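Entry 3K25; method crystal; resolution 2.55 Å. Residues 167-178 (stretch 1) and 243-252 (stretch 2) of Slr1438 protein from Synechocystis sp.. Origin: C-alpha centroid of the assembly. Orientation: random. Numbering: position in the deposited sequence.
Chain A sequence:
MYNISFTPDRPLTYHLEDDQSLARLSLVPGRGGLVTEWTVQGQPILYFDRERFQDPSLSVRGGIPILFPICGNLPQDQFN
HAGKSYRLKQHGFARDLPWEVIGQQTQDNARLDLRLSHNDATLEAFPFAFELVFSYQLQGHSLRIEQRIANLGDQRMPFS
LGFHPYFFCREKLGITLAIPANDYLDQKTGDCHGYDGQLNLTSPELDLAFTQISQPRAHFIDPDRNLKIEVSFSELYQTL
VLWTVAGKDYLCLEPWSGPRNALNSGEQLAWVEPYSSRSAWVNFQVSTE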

# COMPACT_ATOMS: atom_id res chain seq x y z
N PHE A 167 -7.66 -0.34 6.20
CA PHE A 167 -7.99 -0.91 7.50
C PHE A 167 -9.49 -0.90 7.76
O PHE A 167 -10.17 0.08 7.45
N PHE A 168 -9.99 -2.02 8.30
CA PHE A 168 -11.42 -2.15 8.58
C PHE A 168 -11.82 -1.08 9.58
O PHE A 168 -11.12 -0.85 10.56
N CYS A 169 -12.94 -0.44 9.32
CA CYS A 169 -13.39 0.62 10.20
C CYS A 169 -14.84 0.98 9.94
O CYS A 169 -15.16 1.64 8.95
N ARG A 170 -15.73 0.54 10.83
CA ARG A 170 -17.16 0.80 10.70
C ARG A 170 -17.56 2.06 11.44
O ARG A 170 -18.02 3.03 10.84
N GLU A 171 -17.39 2.04 12.75
CA GLU A 171 -17.73 3.18 13.59
C GLU A 171 -16.59 4.18 13.57
O GLU A 171 -15.69 4.14 14.41
N LYS A 172 -16.63 5.09 12.60
CA LYS A 172 -15.58 6.10 12.43
C LYS A 172 -15.58 7.23 13.46
O LYS A 172 -14.52 7.78 13.78
N LEU A 173 -16.75 7.56 13.98
CA LEU A 173 -16.88 8.63 14.96
C LEU A 173 -15.97 8.45 16.18
O LEU A 173 -15.30 9.38 16.60
N GLY A 174 -15.94 7.24 16.73
CA GLY A 174 -15.12 7.00 17.91
C GLY A 174 -13.64 6.82 17.66
O GLY A 174 -12.86 6.62 18.59
N ILE A 175 -13.24 6.92 16.39
CA ILE A 175 -11.84 6.74 16.02
C ILE A 175 -10.89 7.79 16.61
O ILE A 175 -11.08 9.00 16.42
N THR A 176 -9.89 7.31 17.33
CA THR A 176 -8.87 8.17 17.93
C THR A 176 -7.68 8.16 16.96
O THR A 176 -7.20 7.09 16.59
N LEU A 177 -7.23 9.34 16.53
CA LEU A 177 -6.11 9.44 15.60
C LEU A 177 -4.79 9.88 16.25
O LEU A 177 -4.77 10.47 17.33
N ALA A 178 -3.69 9.59 15.57
CA ALA A 178 -2.37 9.94 16.05
C ALA A 178 -1.42 10.03 14.87
O ALA A 178 -0.61 9.13 14.63
N TRP A 243 -7.10 8.14 3.53
CA TRP A 243 -8.22 8.00 2.59
C TRP A 243 -9.42 7.37 3.29
O TRP A 243 -9.29 6.42 4.06
N THR A 244 -10.61 7.91 3.02
CA THR A 244 -11.83 7.38 3.62
C THR A 244 -13.04 8.05 3.00
O THR A 244 -13.00 9.23 2.65
N VAL A 245 -14.12 7.30 2.85
CA VAL A 245 -15.35 7.84 2.26
C VAL A 245 -16.60 7.38 3.00
O VAL A 245 -16.64 6.28 3.57
N ALA A 246 -17.61 8.24 2.98
CA ALA A 246 -18.88 7.95 3.63
C ALA A 246 -19.43 6.63 3.08
O ALA A 246 -19.45 6.43 1.86
N GLY A 247 -19.85 5.74 3.97
CA GLY A 247 -20.39 4.46 3.52
C GLY A 247 -19.43 3.29 3.62
O GLY A 247 -19.58 2.44 4.50
N LYS A 248 -18.44 3.24 2.73
CA LYS A 248 -17.46 2.15 2.75
C LYS A 248 -16.72 2.13 4.09
O LYS A 248 -16.16 3.13 4.52
N ASP A 249 -16.72 0.96 4.73
CA ASP A 249 -16.09 0.81 6.04
C ASP A 249 -14.59 0.54 6.10
O ASP A 249 -14.15 -0.54 6.50
N TYR A 250 -13.80 1.54 5.72
CA TYR A 250 -12.35 1.42 5.75
C TYR A 250 -11.66 2.76 5.98
O TYR A 250 -12.19 3.82 5.60
N LEU A 251 -10.49 2.72 6.59
CA LEU A 251 -9.72 3.92 6.83
C LEU A 251 -8.29 3.63 6.40
O LEU A 251 -7.62 2.76 6.96
N CYS A 252 -7.82 4.36 5.39
CA CYS A 252 -6.46 4.16 4.89
C CYS A 252 -5.46 5.10 5.58
O CYS A 252 -5.63 6.32 5.58

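This is a short antiparallel strand pairing, extended by a lysine that reaches to the base of the hairpin loop in the other stretch and by a small apolar cluster around Leu251. Phe167 and Leu251 form the hydrogen-bonded pair: Phe167 N donates to Leu251 O at 3.2 Å, and Leu251 N to Phe167 O at 2.8 Å. Cys169 N continues the ladder to Asp249 O at 3.1 Å.

Phe167 (chi1 m) and Leu251 (chi1 t, chi2 p) lie on the same face of the sheet. Leu251 O sits at the edge of the Phe167 ring. Leu251 also packs against Cys169 (chi1 t), CB to CB 4.0 Å. Leu251 CD2 lies 4.1 Å from Ile175 CG2 and 4.5 Å from Leu177 CD2. Both of these residues point toward stretch 2.

Lys172 also points toward stretch 2. Its chain, m then t throughout, is fully extended after chi1, which carries the amine to the base of the loop. Lys172 NZ donates to Thr244 OG1 at 3.0 Å, on the strand, and to Lys248 O at 3.2 Å, in the loop. Val245 O is 2.7 Å from Lys172 NZ.

Phe168 (chi1 t) starts away, but its CD1 comes within 3.6 Å of Asp249 O. Asp249 (chi1 m) points sideways, with OD1 3.3 Å from Arg170 CA.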

# COMPACT_ATOMS: atom_id res chain seq x y z
CB PHE A 167 -7.26 -0.16 8.59
CG PHE A 167 -5.77 -0.22 8.45
CD1 PHE A 167 -5.11 -1.44 8.58
CD2 PHE A 167 -5.03 0.93 8.18
CE1 PHE A 167 -3.74 -1.51 8.46
CE2 PHE A 167 -3.65 0.87 8.05
CZ PHE A 167 -3.00 -0.36 8.19
CB PHE A 168 -11.74 -3.54 9.15
CG PHE A 168 -13.23 -3.80 9.31
CD1 PHE A 168 -14.08 -3.76 8.21
CD2 PHE A 168 -13.77 -4.11 10.56
CE1 PHE A 168 -15.46 -4.01 8.35
CE2 PHE A 168 -15.14 -4.36 10.71
CZ PHE A 168 -15.98 -4.31 9.59
CB CYS A 169 -12.50 1.84 9.97
SG CYS A 169 -12.73 3.14 11.18
CB ARG A 170 -17.95 -0.39 11.24
CG ARG A 170 -19.45 -0.29 11.05
CD ARG A 170 -20.12 -1.52 11.65
NE ARG A 170 -19.65 -2.76 11.03
CZ ARG A 170 -19.75 -3.97 11.58
NH1 ARG A 170 -20.32 -4.11 12.77
NH2 ARG A 170 -19.30 -5.04 10.94
CB GLU A 171 -17.99 2.72 15.03
CG GLU A 171 -19.06 1.64 15.16
CD GLU A 171 -20.37 2.02 14.50
OE1 GLU A 171 -20.86 3.14 14.76
OE2 GLU A 171 -20.91 1.20 13.72
CB LYS A 172 -15.68 6.70 11.02
CG LYS A 172 -15.57 5.66 9.91
CD LYS A 172 -15.71 6.31 8.54
CE LYS A 172 -15.63 5.28 7.41
NZ LYS A 172 -15.83 5.94 6.09
CB LEU A 173 -18.33 8.75 15.42
CG LEU A 173 -18.68 10.01 16.21
CD1 LEU A 173 -18.39 11.24 15.36
CD2 LEU A 173 -20.14 9.98 16.62
CB ILE A 175 -11.66 6.75 14.47
CG1 ILE A 175 -12.45 5.60 13.85
CG2 ILE A 175 -10.19 6.62 14.10
CD1 ILE A 175 -12.00 4.22 14.33
CB THR A 176 -8.40 7.61 19.30
OG1 THR A 176 -9.47 7.72 20.25
CG2 THR A 176 -7.20 8.38 19.81
CB LEU A 177 -6.44 10.38 14.44
CG LEU A 177 -7.30 9.80 13.32
CD1 LEU A 177 -7.36 10.78 12.14
CD2 LEU A 177 -6.69 8.47 12.86
CB ALA A 178 -1.89 8.89 17.05
CB TRP A 243 -7.76 7.10 1.43
CG TRP A 243 -8.77 6.68 0.36
CD1 TRP A 243 -8.83 5.44 -0.27
CD2 TRP A 243 -9.75 7.49 -0.30
NE1 TRP A 243 -9.77 5.46 -1.28
CE2 TRP A 243 -10.35 6.70 -1.31
CE3 TRP A 243 -10.17 8.81 -0.13
CZ2 TRP A 243 -11.34 7.20 -2.16
CZ3 TRP A 243 -11.15 9.30 -0.98
CH2 TRP A 243 -11.73 8.49 -1.98
CB THR A 244 -11.84 7.59 5.15
OG1 THR A 244 -13.10 7.15 5.68
CG2 THR A 244 -11.63 9.05 5.50
CB VAL A 245 -15.50 7.45 0.77
CG1 VAL A 245 -14.25 7.83 -0.01
CG2 VAL A 245 -15.79 5.97 0.64
CB ALA A 246 -19.87 9.08 3.37
CB LYS A 248 -16.50 2.31 1.57
CG LYS A 248 -17.25 2.54 0.24
CD LYS A 248 -16.39 2.27 -1.00
CE LYS A 248 -16.21 0.76 -1.26
NZ LYS A 248 -15.44 0.45 -2.51
CB ASP A 249 -16.84 -0.27 6.84
CG ASP A 249 -18.28 0.10 7.13
OD1 ASP A 249 -18.51 1.18 7.73
OD2 ASP A 249 -19.19 -0.68 6.77
CB TYR A 250 -11.82 0.80 4.45
CG TYR A 250 -11.99 1.64 3.20
CD1 TYR A 250 -12.99 1.34 2.26
CD2 TYR A 250 -11.13 2.71 2.92
CE1 TYR A 250 -13.11 2.07 1.08
CE2 TYR A 250 -11.25 3.45 1.74
CZ TYR A 250 -12.24 3.12 0.82
OH TYR A 250 -12.33 3.82 -0.36
CB LEU A 251 -9.75 4.30 8.32
CG LEU A 251 -8.93 5.52 8.73
CD1 LEU A 251 -9.44 6.75 8.00
CD2 LEU A 251 -9.04 5.72 10.23
CB CYS A 252 -6.42 4.39 3.37
SG CYS A 252 -7.52 3.33 2.34